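Local coordinates for protein glutamine synthetase (PDB 5ZLI) that belongs to the type I beta glutamine synthetases, dodecameric enzymes whose subunits pair a beta-Grasp domain with a catalytic domain, at residues D28-D33 with W38-Y43; F59-S62 with W67-I70; L81-I86 with L238-D243; C99-V104 with Q108-C113; N211-E216 with V245-Y250. All coordinates share one frame; numbering follows the deposited sequence.

Overall arrangement
Contacts 1 to 4 draw on the mixed beta-Grasp sheet, contact 3 joining it to the catalytic part, within which contact 5 lies. Contacts 1, 4 and 5 are buried; contacts 2 and 3 are partly buried. Contacts 1 and 4 are both hairpins, joined through neighbouring strands 26-32 and 94-103, but contact 1 is a regular strand pair with charged and aromatic side chains on one face, while contact 4 has a short partner strand and adds a bond to a cysteine sulfur. Contact 2 is a loop closure built on a single backbone bond. Contacts 3 and 5, centres about 9 Å apart, share helix 238-258, which offers a carboxylate in the first and a lysine in the second.

Contact 1: D28-D33 with W38-Y43; sequences DFRFSD and WNHIAY
The antiparallel beta hairpin of strands 26-32 and 38-44, in the beta-Grasp domain, pairs F29 with I41 and F31 with N39 as hydrogen-bonded pairs, the N-to-C directions of the short strand segments lying 153° apart. Its backbone bonds include F31 O to N39 N at 2.8 Å. Alternating with them, the non-hydrogen-bonded pairs D28-A42, R30-H40 and S32-W38 send their side chains to one face. There H40 ND1 donates to D28 OD1 over 2.5 Å, lying on the syn lone pair of the oxygen, with the acceptor close to the imidazole plane and the carboxylate turned 87° from it. D28 OD2 takes both NE and NH2 of R30 in a side-on salt bridge, the NH2 bond being 2.5 Å. R30 then runs extended from CG to NE across W38: CD lies 3.8 Å from the centroid of the six-membered ring, over its face, and the guanidinium stands at 90° to the indole, adding a cation-pi contact. On the reverse face, CB of N39 sits over the F31 ring, 3.9 Å from its centroid, while F29 CE2 meets Y43 CD1 rim to rim at 3.3 Å. N39 OD1 is bonded to M191 N of the second subunit. R30 also bridges to D87, strand 94-103 flanks strand 26-32, Q246 and K247 of helix 238-258 touch W38, and A42 and Y43 continue the sheet into the second subunit.

Contact 2: F59-S62 with W67-I70; sequences FDAS and WQGI
The chain directions of 59-62 and 67-70 stand 89° apart, and one backbone hydrogen bond joins them, from Q68 N to A61 O at 3.1 Å, with the donor 41° above the carbonyl plane. This closes the loop that follows strand 57-60, where an Asx turn begins: D60 OD2 receives the backbone N of S62 at 2.9 Å, nearly along the C-O axis. A second close approach, S62 CA to Q68 O at 3.1 Å, is a CA-H...O contact that accompanies the bond. The side chains pack beside this link. W67, with CG beside its backbone N (chi1 -84°), brings its six-membered ring up to F59: W67 CZ3 comes to 4.0 Å from F59 CE2, in the plane of the phenyl ring and at its edge, so the two rings meet rim to rim. A61 CB lies near both W67 CE3 and Q68 CG, 3.9 Å from the latter. W67 NE1 bonds to K112 O, and Y190 OH of the second subunit is bonded to D60 N. At the far end, CG2 of I70 lies 3.7 Å from S62 OG, the hydroxyl that donates to the syn lone pair of D60 OD2.

Contact 3: L81-I86 with L238-D243; sequences LVRYFI and LVEAAD
A salt bridge between domains links R83, at the corner where strand 84-87 begins, to D243 on helix 238-258, with E240 lying against the arginine. R83 NH2 donates to D243 OD2 over 3.1 Å at an N-H...acceptor angle of 161°; the oxygen lies within 2° of the guanidinium plane but is met from above its own carboxylate plane. R83 NE adds a weak bond to D243 OD2, 3.4 Å long. A bend at chi3 (-67°) turns the guanidinium so that it lies flat between two aliphatic groups: V82 CG2 from its own segment on one face, and E240 CB on the opposite face, 3.7 Å above the plane. E240 CG packs 3.4 Å from R83 CD, while the carboxylate of E240 turns to D237 N, just before the helix. D243 OD2 also bridges to R115 NH1, so one oxygen serves two arginines, a concentration of positive charge that would probably favour the ionised aspartate.

Contact 4: C99-V104 with Q108-C113; sequences CDVYDV and QPYEKC
V101 and Y110 run alongside each other in the same sense, with V101 CB 3.7 Å from Y110 CB; the backbone bond from Y110 N to V101 O is 2.9 Å long. Further along the segment C113, its sulfur anti to the backbone N (chi1 168°), reaches V101 twice. C113 SG accepts V101 N at 3.5 Å in an almost straight bond (173°) and packs against V101 CG2. The edge of the Y110 ring faces D103: D103 OD1 comes to 3.6 Å from Y110 CD1, carboxylate and ring planes 79° apart. D103 OD2 is bonded to the backbone N of Y105 and K106. Y102 sets out away from 108-113, but its ring returns alongside Q108, whose carbonyl O lies over one face toward the rim. This is the hairpin of strands 94-103 and 108-109; D103 N donates to Q108 O at 3.1 Å. After a type I turn from Y110, C113 caps helix 114-128, while W67 meets Y110 edge-to-face and strand 74-81 flanks strand 94-103.

Contact 5: N211-E216 with V245-Y250; sequences NQVGLE and VQKLKY
A lysine from one helix reaches the C-terminal end of another: K247 NZ, on helix 238-258, donates to the backbone O of V213, just beyond helix 200-212. The modelled 2.4 Å between these two atoms is very short, and its length is doubtful at this resolution. K247 is extended beyond CG, and its CD runs past V213 CG2 at 3.9 Å, the two side chains passing antiparallel to one another. NZ has a second acceptor, R83 O, so the ammonium ties the helix end to the corner before strand 84-87. The end it reaches is a Schellman motif. G214, at positive phi (81°), is the C-prime residue, and G214 N returns to N211 O over 3.1 Å. N211 ND2 then bonds to L215 O at 2.7 Å, in the carbonyl plane and straight (164°), which holds the turned chain against the last helical turn. L215 directs its side chain to the same helix as V213 does; its CD1 lies 4.3 Å from L248 CB, one residue on from K247. V213 also touches V251, and L215 touches N244, on helix 238-258, and L248 packs on N140 of strand 133-145 and on F265.

Contact 1: D28-D33 with W38-Y43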
# COMPACT_ATOMS: atom_id res chain seq x y z
N ASP B 28 -26.18 42.33 -8.10
CA ASP B 28 -26.19 41.06 -8.81
C ASP B 28 -27.48 41.02 -9.62
O ASP B 28 -28.55 40.65 -9.12
CB ASP B 28 -26.08 39.89 -7.81
CG ASP B 28 -25.49 38.62 -8.42
OD1 ASP B 28 -24.80 38.73 -9.47
OD2 ASP B 28 -25.68 37.52 -7.85
N PHE B 29 -27.40 41.44 -10.88
CA PHE B 29 -28.58 41.46 -11.73
C PHE B 29 -28.84 40.05 -12.18
O PHE B 29 -28.00 39.46 -12.87
CB PHE B 29 -28.38 42.37 -12.93
CG PHE B 29 -28.06 43.77 -12.57
CD1 PHE B 29 -28.96 44.52 -11.86
CD2 PHE B 29 -26.88 44.35 -12.98
CE1 PHE B 29 -28.69 45.84 -11.51
CE2 PHE B 29 -26.60 45.67 -12.64
CZ PHE B 29 -27.50 46.42 -11.90
N ARG B 30 -30.00 39.51 -11.85
CA ARG B 30 -30.28 38.13 -12.19
C ARG B 30 -31.46 38.01 -13.15
O ARG B 30 -32.41 38.79 -13.10
CB ARG B 30 -30.50 37.32 -10.95
CG ARG B 30 -29.25 37.26 -10.16
CD ARG B 30 -29.25 36.10 -9.23
NE ARG B 30 -28.04 36.16 -8.43
CZ ARG B 30 -27.85 35.43 -7.36
NH1 ARG B 30 -28.81 34.61 -6.97
NH2 ARG B 30 -26.71 35.54 -6.67
N PHE B 31 -31.35 37.03 -14.05
CA PHE B 31 -32.31 36.87 -15.13
C PHE B 31 -32.32 35.41 -15.53
O PHE B 31 -31.35 34.69 -15.33
CB PHE B 31 -31.98 37.77 -16.34
CG PHE B 31 -30.64 37.48 -16.98
CD1 PHE B 31 -29.47 38.01 -16.46
CD2 PHE B 31 -30.56 36.69 -18.13
CE1 PHE B 31 -28.23 37.75 -17.07
CE2 PHE B 31 -29.31 36.43 -18.75
CZ PHE B 31 -28.15 36.96 -18.23
N SER B 32 -33.46 34.97 -16.06
CA SER B 32 -33.69 33.57 -16.35
C SER B 32 -33.75 33.38 -17.85
O SER B 32 -34.56 34.01 -18.53
CB SER B 32 -34.99 33.11 -15.68
OG SER B 32 -35.08 33.65 -14.36
N ASP B 33 -32.87 32.53 -18.38
CA ASP B 33 -32.96 32.12 -19.77
C ASP B 33 -34.16 31.18 -19.92
O ASP B 33 -34.90 30.94 -18.97
CB ASP B 33 -31.65 31.48 -20.26
CG ASP B 33 -31.36 30.07 -19.69
OD1 ASP B 33 -31.84 29.67 -18.59
OD2 ASP B 33 -30.64 29.33 -20.39
N TRP B 38 -30.94 30.35 -13.67
CA TRP B 38 -30.80 31.69 -13.19
C TRP B 38 -29.38 32.14 -13.50
O TRP B 38 -28.41 31.44 -13.18
CB TRP B 38 -31.13 31.73 -11.70
CG TRP B 38 -31.81 32.95 -11.26
CD1 TRP B 38 -32.36 33.92 -12.04
CD2 TRP B 38 -32.02 33.35 -9.91
NE1 TRP B 38 -32.89 34.92 -11.25
CE2 TRP B 38 -32.71 34.58 -9.94
CE3 TRP B 38 -31.70 32.78 -8.68
CZ2 TRP B 38 -33.08 35.25 -8.80
CZ3 TRP B 38 -32.06 33.44 -7.55
CH2 TRP B 38 -32.75 34.67 -7.61
N ASN B 39 -29.25 33.30 -14.13
CA ASN B 39 -27.96 33.84 -14.54
C ASN B 39 -27.74 35.17 -13.85
O ASN B 39 -28.68 35.80 -13.37
CB ASN B 39 -27.87 34.00 -16.06
CG ASN B 39 -27.93 32.68 -16.78
OD1 ASN B 39 -26.91 32.13 -17.14
ND2 ASN B 39 -29.14 32.17 -17.02
N HIS B 40 -26.47 35.56 -13.69
CA HIS B 40 -26.18 36.83 -13.03
C HIS B 40 -24.97 37.53 -13.63
O HIS B 40 -24.13 36.93 -14.32
CB HIS B 40 -25.98 36.66 -11.52
CG HIS B 40 -24.69 35.99 -11.14
ND1 HIS B 40 -23.82 36.53 -10.21
CD2 HIS B 40 -24.13 34.84 -11.56
CE1 HIS B 40 -22.78 35.73 -10.08
NE2 HIS B 40 -22.94 34.70 -10.89
N ILE B 41 -24.89 38.82 -13.34
CA ILE B 41 -23.82 39.71 -13.73
C ILE B 41 -23.73 40.78 -12.66
O ILE B 41 -24.71 41.46 -12.36
CB ILE B 41 -24.05 40.30 -15.14
CG1 ILE B 41 -23.17 41.53 -15.36
CG2 ILE B 41 -25.48 40.61 -15.35
CD1 ILE B 41 -23.30 42.13 -16.74
N ALA B 42 -22.58 40.91 -12.04
CA ALA B 42 -22.44 41.77 -10.89
C ALA B 42 -21.80 43.08 -11.32
O ALA B 42 -20.87 43.09 -12.13
CB ALA B 42 -21.61 41.11 -9.79
N TYR B 43 -22.35 44.19 -10.85
CA TYR B 43 -21.76 45.50 -11.06
C TYR B 43 -21.20 46.00 -9.75
O TYR B 43 -21.84 45.87 -8.70
CB TYR B 43 -22.76 46.52 -11.61
CG TYR B 43 -22.78 46.68 -13.12
CD1 TYR B 43 -23.61 45.89 -13.94
CD2 TYR B 43 -21.98 47.64 -13.74
CE1 TYR B 43 -23.63 46.06 -15.32
CE2 TYR B 43 -21.99 47.81 -15.12
CZ TYR B 43 -22.82 47.02 -15.90
OH TYR B 43 -22.81 47.22 -17.26

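Contact 2: F59-S62 with W67-I70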
# COMPACT_ATOMS: atom_id res chain seq x y z
N PHE B 59 -25.74 43.05 -22.40
CA PHE B 59 -25.12 41.74 -22.24
C PHE B 59 -25.14 41.00 -23.57
O PHE B 59 -25.69 41.48 -24.56
CB PHE B 59 -25.78 40.91 -21.14
CG PHE B 59 -27.12 40.36 -21.51
CD1 PHE B 59 -28.21 41.19 -21.64
CD2 PHE B 59 -27.29 39.00 -21.71
CE1 PHE B 59 -29.45 40.67 -21.97
CE2 PHE B 59 -28.52 38.47 -22.04
CZ PHE B 59 -29.59 39.31 -22.17
N ASP B 60 -24.55 39.81 -23.58
CA ASP B 60 -24.37 39.01 -24.80
C ASP B 60 -25.43 37.92 -24.87
O ASP B 60 -25.27 36.84 -24.30
CB ASP B 60 -22.95 38.44 -24.83
CG ASP B 60 -22.73 37.49 -25.99
OD1 ASP B 60 -21.57 37.03 -26.13
OD2 ASP B 60 -23.66 37.21 -26.78
N ALA B 61 -26.52 38.20 -25.57
CA ALA B 61 -27.60 37.22 -25.66
C ALA B 61 -27.39 36.16 -26.74
O ALA B 61 -28.30 35.35 -26.96
CB ALA B 61 -28.93 37.93 -25.89
N SER B 62 -26.22 36.09 -27.36
CA SER B 62 -25.95 35.01 -28.30
C SER B 62 -25.52 33.73 -27.60
O SER B 62 -25.58 32.65 -28.20
CB SER B 62 -24.87 35.46 -29.28
OG SER B 62 -23.61 35.34 -28.64
N TRP B 67 -32.14 31.98 -27.96
CA TRP B 67 -32.17 33.44 -27.93
C TRP B 67 -31.50 34.01 -29.15
O TRP B 67 -31.95 33.62 -30.30
CB TRP B 67 -31.55 33.92 -26.61
CG TRP B 67 -32.48 33.93 -25.48
CD1 TRP B 67 -33.75 33.45 -25.47
CD2 TRP B 67 -32.29 34.56 -24.21
NE1 TRP B 67 -34.35 33.69 -24.26
CE2 TRP B 67 -33.47 34.37 -23.46
CE3 TRP B 67 -31.23 35.25 -23.63
CZ2 TRP B 67 -33.62 34.85 -22.16
CZ3 TRP B 67 -31.37 35.72 -22.33
CH2 TRP B 67 -32.56 35.52 -21.62
N GLN B 68 -30.56 34.94 -29.09
CA GLN B 68 -30.07 35.74 -30.20
C GLN B 68 -28.90 35.08 -30.93
O GLN B 68 -28.14 34.29 -30.34
CB GLN B 68 -29.66 37.12 -29.69
CG GLN B 68 -30.82 37.98 -29.27
CD GLN B 68 -31.79 38.25 -30.40
OE1 GLN B 68 -31.49 39.00 -31.31
NE2 GLN B 68 -32.98 37.64 -30.35
N GLY B 69 -28.79 35.37 -32.27
CA GLY B 69 -27.58 35.11 -33.03
C GLY B 69 -26.48 36.14 -32.79
O GLY B 69 -26.71 37.25 -32.31
N ILE B 70 -25.24 35.77 -33.14
CA ILE B 70 -24.08 36.61 -32.86
C ILE B 70 -24.14 37.93 -33.63
O ILE B 70 -23.58 38.93 -33.18
CB ILE B 70 -22.79 35.87 -33.20
CG1 ILE B 70 -22.94 35.21 -34.57
CG2 ILE B 70 -22.51 34.84 -32.15
CD1 ILE B 70 -21.72 34.51 -35.04

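Contact 3: L81-I86 with L238-D243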
# COMPACT_ATOMS: atom_id res chain seq x y z
N LEU B 81 -37.27 46.50 -9.86
CA LEU B 81 -36.88 46.75 -8.48
C LEU B 81 -37.99 46.32 -7.53
O LEU B 81 -38.49 47.08 -6.72
CB LEU B 81 -36.50 48.21 -8.30
CG LEU B 81 -35.22 48.46 -9.08
CD1 LEU B 81 -34.79 49.93 -9.10
CD2 LEU B 81 -34.13 47.56 -8.55
N VAL B 82 -38.33 45.03 -7.64
CA VAL B 82 -39.24 44.38 -6.70
C VAL B 82 -38.58 43.08 -6.26
O VAL B 82 -37.87 42.43 -7.04
CB VAL B 82 -40.64 44.10 -7.29
CG1 VAL B 82 -41.37 45.41 -7.58
CG2 VAL B 82 -40.53 43.22 -8.53
N ARG B 83 -38.83 42.72 -5.00
CA ARG B 83 -38.37 41.48 -4.39
C ARG B 83 -36.85 41.33 -4.46
O ARG B 83 -36.33 40.20 -4.37
CB ARG B 83 -39.07 40.27 -5.01
CG ARG B 83 -40.54 40.26 -4.67
CD ARG B 83 -41.25 39.09 -5.27
NE ARG B 83 -41.27 39.21 -6.72
CZ ARG B 83 -42.07 40.02 -7.39
NH1 ARG B 83 -42.93 40.82 -6.75
NH2 ARG B 83 -41.99 40.04 -8.71
N TYR B 84 -36.12 42.43 -4.61
CA TYR B 84 -34.68 42.36 -4.48
C TYR B 84 -34.32 41.93 -3.05
O TYR B 84 -35.17 41.87 -2.16
CB TYR B 84 -34.01 43.69 -4.87
CG TYR B 84 -34.49 44.95 -4.19
CD1 TYR B 84 -34.13 45.24 -2.89
CD2 TYR B 84 -35.24 45.89 -4.88
CE1 TYR B 84 -34.54 46.40 -2.27
CE2 TYR B 84 -35.67 47.08 -4.27
CZ TYR B 84 -35.31 47.32 -2.95
OH TYR B 84 -35.69 48.46 -2.30
N PHE B 85 -33.08 41.52 -2.87
CA PHE B 85 -32.69 41.04 -1.56
C PHE B 85 -31.19 41.01 -1.45
O PHE B 85 -30.50 40.83 -2.45
CB PHE B 85 -33.26 39.65 -1.32
CG PHE B 85 -32.78 38.63 -2.29
CD1 PHE B 85 -33.31 38.57 -3.58
CD2 PHE B 85 -31.85 37.68 -1.90
CE1 PHE B 85 -32.87 37.59 -4.50
CE2 PHE B 85 -31.42 36.69 -2.79
CZ PHE B 85 -31.94 36.66 -4.10
N ILE B 86 -30.69 41.18 -0.23
CA ILE B 86 -29.26 41.00 -0.02
C ILE B 86 -28.91 39.52 -0.04
O ILE B 86 -29.47 38.72 0.73
CB ILE B 86 -28.83 41.65 1.31
CG1 ILE B 86 -28.92 43.17 1.20
CG2 ILE B 86 -27.49 41.14 1.71
CD1 ILE B 86 -28.47 43.93 2.46
N LEU B 238 -48.62 35.41 -10.40
CA LEU B 238 -48.01 34.48 -11.34
C LEU B 238 -46.51 34.72 -11.45
O LEU B 238 -45.72 33.79 -11.31
CB LEU B 238 -48.66 34.58 -12.72
CG LEU B 238 -48.11 33.47 -13.64
CD1 LEU B 238 -49.24 32.85 -14.43
CD2 LEU B 238 -46.95 33.88 -14.55
N VAL B 239 -46.09 35.96 -11.66
CA VAL B 239 -44.66 36.22 -11.78
C VAL B 239 -43.96 36.04 -10.43
O VAL B 239 -42.95 35.34 -10.32
CB VAL B 239 -44.42 37.64 -12.34
CG1 VAL B 239 -42.92 37.98 -12.32
CG2 VAL B 239 -45.08 37.81 -13.72
N GLU B 240 -44.49 36.68 -9.38
CA GLU B 240 -43.90 36.62 -8.05
C GLU B 240 -43.75 35.20 -7.54
O GLU B 240 -42.77 34.88 -6.86
CB GLU B 240 -44.74 37.47 -7.10
CG GLU B 240 -44.29 37.56 -5.69
CD GLU B 240 -45.46 37.86 -4.81
OE1 GLU B 240 -45.26 38.21 -3.63
OE2 GLU B 240 -46.60 37.76 -5.33
N ALA B 241 -44.70 34.32 -7.83
CA ALA B 241 -44.51 32.94 -7.43
C ALA B 241 -43.31 32.33 -8.15
O ALA B 241 -42.41 31.76 -7.53
CB ALA B 241 -45.77 32.13 -7.68
N ALA B 242 -43.25 32.52 -9.46
CA ALA B 242 -42.14 31.99 -10.23
C ALA B 242 -40.84 32.62 -9.78
O ALA B 242 -39.79 31.98 -9.86
CB ALA B 242 -42.35 32.26 -11.72
N ASP B 243 -40.90 33.88 -9.35
CA ASP B 243 -39.72 34.53 -8.81
C ASP B 243 -39.25 33.85 -7.53
O ASP B 243 -38.06 33.55 -7.38
CB ASP B 243 -39.99 35.99 -8.53
CG ASP B 243 -39.78 36.84 -9.72
OD1 ASP B 243 -39.61 36.31 -10.83
OD2 ASP B 243 -39.75 38.06 -9.54

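Contact 4: C99-V104 with Q108-C113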
# COMPACT_ATOMS: atom_id res chain seq x y z
N CYS B 99 -34.34 40.95 -13.37
CA CYS B 99 -34.29 41.63 -14.65
C CYS B 99 -35.09 40.87 -15.70
O CYS B 99 -35.31 39.66 -15.60
CB CYS B 99 -32.84 41.82 -15.11
SG CYS B 99 -31.85 42.82 -13.96
N ASP B 100 -35.57 41.61 -16.69
CA ASP B 100 -36.05 41.07 -17.95
C ASP B 100 -35.15 41.52 -19.08
O ASP B 100 -34.40 42.49 -18.96
CB ASP B 100 -37.49 41.48 -18.25
CG ASP B 100 -38.47 40.92 -17.22
OD1 ASP B 100 -38.59 39.68 -17.16
OD2 ASP B 100 -39.11 41.72 -16.48
N VAL B 101 -35.20 40.78 -20.17
CA VAL B 101 -34.53 41.15 -21.41
C VAL B 101 -35.40 42.12 -22.21
O VAL B 101 -36.59 41.86 -22.44
CB VAL B 101 -34.23 39.89 -22.24
CG1 VAL B 101 -32.95 40.04 -23.05
CG2 VAL B 101 -34.10 38.72 -21.29
N TYR B 102 -34.82 43.22 -22.65
CA TYR B 102 -35.50 44.13 -23.57
C TYR B 102 -34.94 43.91 -24.96
O TYR B 102 -33.72 43.99 -25.17
CB TYR B 102 -35.35 45.59 -23.18
CG TYR B 102 -36.10 46.55 -24.10
CD1 TYR B 102 -37.42 46.92 -23.84
CD2 TYR B 102 -35.49 47.12 -25.22
CE1 TYR B 102 -38.11 47.82 -24.66
CE2 TYR B 102 -36.17 48.03 -26.05
CZ TYR B 102 -37.48 48.38 -25.76
OH TYR B 102 -38.15 49.27 -26.58
N ASP B 103 -35.84 43.64 -25.91
CA ASP B 103 -35.47 43.43 -27.30
C ASP B 103 -35.24 44.81 -27.90
O ASP B 103 -36.16 45.64 -27.96
CB ASP B 103 -36.61 42.67 -28.01
CG ASP B 103 -36.29 42.29 -29.46
OD1 ASP B 103 -36.85 41.27 -29.94
OD2 ASP B 103 -35.50 43.00 -30.12
N VAL B 104 -34.00 45.08 -28.32
CA VAL B 104 -33.66 46.41 -28.82
C VAL B 104 -33.81 46.48 -30.32
O VAL B 104 -33.73 47.58 -30.89
CB VAL B 104 -32.23 46.83 -28.44
CG1 VAL B 104 -32.04 46.83 -26.92
CG2 VAL B 104 -31.22 45.94 -29.13
N GLN B 108 -39.61 46.26 -28.00
CA GLN B 108 -40.64 45.63 -27.18
C GLN B 108 -39.95 44.73 -26.17
O GLN B 108 -38.84 44.24 -26.44
CB GLN B 108 -41.61 44.81 -28.05
CG GLN B 108 -40.90 43.87 -29.03
CD GLN B 108 -41.86 42.92 -29.75
OE1 GLN B 108 -41.52 41.75 -29.98
NE2 GLN B 108 -43.05 43.41 -30.12
N PRO B 109 -40.54 44.51 -24.98
CA PRO B 109 -40.00 43.50 -24.04
C PRO B 109 -39.81 42.18 -24.76
O PRO B 109 -40.70 41.73 -25.47
CB PRO B 109 -41.08 43.40 -22.97
CG PRO B 109 -41.75 44.70 -22.98
CD PRO B 109 -41.73 45.18 -24.42
N TYR B 110 -38.67 41.52 -24.50
CA TYR B 110 -38.23 40.43 -25.36
C TYR B 110 -39.27 39.33 -25.38
O TYR B 110 -39.65 38.81 -24.33
CB TYR B 110 -36.89 39.88 -24.86
CG TYR B 110 -36.17 38.92 -25.79
CD1 TYR B 110 -36.33 38.96 -27.18
CD2 TYR B 110 -35.30 37.98 -25.27
CE1 TYR B 110 -35.64 38.08 -28.02
CE2 TYR B 110 -34.61 37.09 -26.08
CZ TYR B 110 -34.77 37.15 -27.45
OH TYR B 110 -34.05 36.26 -28.20
N GLU B 111 -39.76 39.01 -26.57
CA GLU B 111 -40.85 38.05 -26.63
C GLU B 111 -40.39 36.64 -26.25
O GLU B 111 -41.24 35.78 -25.99
CB GLU B 111 -41.51 38.11 -28.02
CG GLU B 111 -40.68 37.57 -29.20
CD GLU B 111 -41.24 37.99 -30.55
OE1 GLU B 111 -42.36 37.57 -30.88
OE2 GLU B 111 -40.57 38.75 -31.29
N LYS B 112 -39.08 36.40 -26.15
CA LYS B 112 -38.54 35.10 -25.76
C LYS B 112 -37.95 35.12 -24.36
O LYS B 112 -37.37 34.12 -23.92
CB LYS B 112 -37.49 34.62 -26.77
CG LYS B 112 -38.01 34.47 -28.19
CD LYS B 112 -37.10 33.63 -29.07
CE LYS B 112 -35.94 34.43 -29.59
NZ LYS B 112 -35.28 33.70 -30.71
N CYS B 113 -38.16 36.22 -23.62
CA CYS B 113 -37.72 36.31 -22.24
C CYS B 113 -38.81 35.68 -21.38
O CYS B 113 -39.91 36.22 -21.30
CB CYS B 113 -37.49 37.77 -21.84
SG CYS B 113 -37.28 37.99 -20.05

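Contact 5: N211-E216 with V245-Y250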
# COMPACT_ATOMS: atom_id res chain seq x y z
N ASN B 211 -36.49 32.98 4.42
CA ASN B 211 -37.06 34.22 4.91
C ASN B 211 -36.08 35.36 4.73
O ASN B 211 -36.50 36.49 4.48
CB ASN B 211 -37.47 34.12 6.38
CG ASN B 211 -38.25 32.87 6.70
OD1 ASN B 211 -37.92 32.18 7.64
ND2 ASN B 211 -39.29 32.59 5.94
N GLN B 212 -34.77 35.08 4.81
CA GLN B 212 -33.81 36.18 4.66
C GLN B 212 -33.97 36.88 3.32
O GLN B 212 -33.63 38.06 3.17
CB GLN B 212 -32.38 35.68 4.83
CG GLN B 212 -32.01 35.39 6.25
CD GLN B 212 -30.58 34.98 6.38
OE1 GLN B 212 -29.67 35.66 5.88
NE2 GLN B 212 -30.35 33.83 7.02
N VAL B 213 -34.50 36.17 2.33
CA VAL B 213 -34.51 36.66 0.98
C VAL B 213 -35.92 37.10 0.58
O VAL B 213 -36.23 37.19 -0.61
CB VAL B 213 -33.93 35.61 0.03
CG1 VAL B 213 -32.57 35.25 0.50
CG2 VAL B 213 -34.79 34.39 -0.03
N GLY B 214 -36.77 37.37 1.57
CA GLY B 214 -38.12 37.86 1.37
C GLY B 214 -39.15 36.82 1.02
O GLY B 214 -40.11 37.12 0.31
N LEU B 215 -39.02 35.61 1.54
CA LEU B 215 -39.96 34.53 1.29
C LEU B 215 -40.54 34.03 2.59
O LEU B 215 -39.82 33.84 3.57
CB LEU B 215 -39.28 33.37 0.57
CG LEU B 215 -39.74 33.07 -0.84
CD1 LEU B 215 -39.04 31.83 -1.33
CD2 LEU B 215 -41.24 32.80 -0.72
N GLU B 216 -41.85 33.78 2.58
CA GLU B 216 -42.53 33.24 3.76
C GLU B 216 -42.79 31.74 3.60
O GLU B 216 -43.25 31.27 2.55
CB GLU B 216 -43.82 34.01 4.06
CG GLU B 216 -43.57 35.25 4.93
CD GLU B 216 -44.81 35.74 5.67
OE1 GLU B 216 -45.92 35.72 5.09
OE2 GLU B 216 -44.66 36.17 6.85
N VAL B 245 -39.67 30.91 -6.62
CA VAL B 245 -39.13 29.60 -6.97
C VAL B 245 -37.66 29.73 -7.34
O VAL B 245 -36.83 28.97 -6.84
CB VAL B 245 -39.97 28.96 -8.08
CG1 VAL B 245 -39.25 27.77 -8.72
CG2 VAL B 245 -41.36 28.58 -7.53
N GLN B 246 -37.30 30.71 -8.19
CA GLN B 246 -35.88 30.94 -8.48
C GLN B 246 -35.06 31.17 -7.21
O GLN B 246 -33.99 30.57 -7.04
CB GLN B 246 -35.67 32.11 -9.45
CG GLN B 246 -36.17 31.93 -10.88
CD GLN B 246 -35.66 30.66 -11.58
OE1 GLN B 246 -36.14 29.56 -11.31
NE2 GLN B 246 -34.64 30.80 -12.44
N LYS B 247 -35.54 32.03 -6.31
CA LYS B 247 -34.83 32.27 -5.04
C LYS B 247 -34.69 30.99 -4.23
O LYS B 247 -33.60 30.64 -3.78
CB LYS B 247 -35.55 33.34 -4.21
CG LYS B 247 -35.56 34.76 -4.73
CD LYS B 247 -35.96 35.69 -3.55
CE LYS B 247 -36.39 37.08 -3.98
NZ LYS B 247 -36.71 37.96 -2.85
N LEU B 248 -35.82 30.31 -3.96
CA LEU B 248 -35.84 29.04 -3.24
C LEU B 248 -34.84 28.02 -3.80
O LEU B 248 -34.08 27.40 -3.03
CB LEU B 248 -37.26 28.47 -3.26
CG LEU B 248 -37.78 27.13 -2.69
CD1 LEU B 248 -37.47 25.89 -3.53
CD2 LEU B 248 -37.23 26.91 -1.33
N LYS B 249 -34.85 27.78 -5.13
CA LYS B 249 -33.88 26.84 -5.71
C LYS B 249 -32.44 27.23 -5.39
O LYS B 249 -31.65 26.42 -4.92
CB LYS B 249 -34.09 26.72 -7.23
CG LYS B 249 -35.31 25.87 -7.69
CD LYS B 249 -35.45 25.88 -9.22
CE LYS B 249 -36.76 25.21 -9.71
NZ LYS B 249 -37.04 25.34 -11.21
N TYR B 250 -32.12 28.50 -5.58
CA TYR B 250 -30.80 29.03 -5.22
C TYR B 250 -30.49 28.83 -3.74
O TYR B 250 -29.36 28.50 -3.38
CB TYR B 250 -30.79 30.51 -5.59
CG TYR B 250 -29.59 31.30 -5.18
CD1 TYR B 250 -28.32 30.98 -5.63
CD2 TYR B 250 -29.73 32.43 -4.36
CE1 TYR B 250 -27.20 31.74 -5.25
CE2 TYR B 250 -28.61 33.20 -3.97
CZ TYR B 250 -27.36 32.84 -4.43
OH TYR B 250 -26.27 33.58 -4.06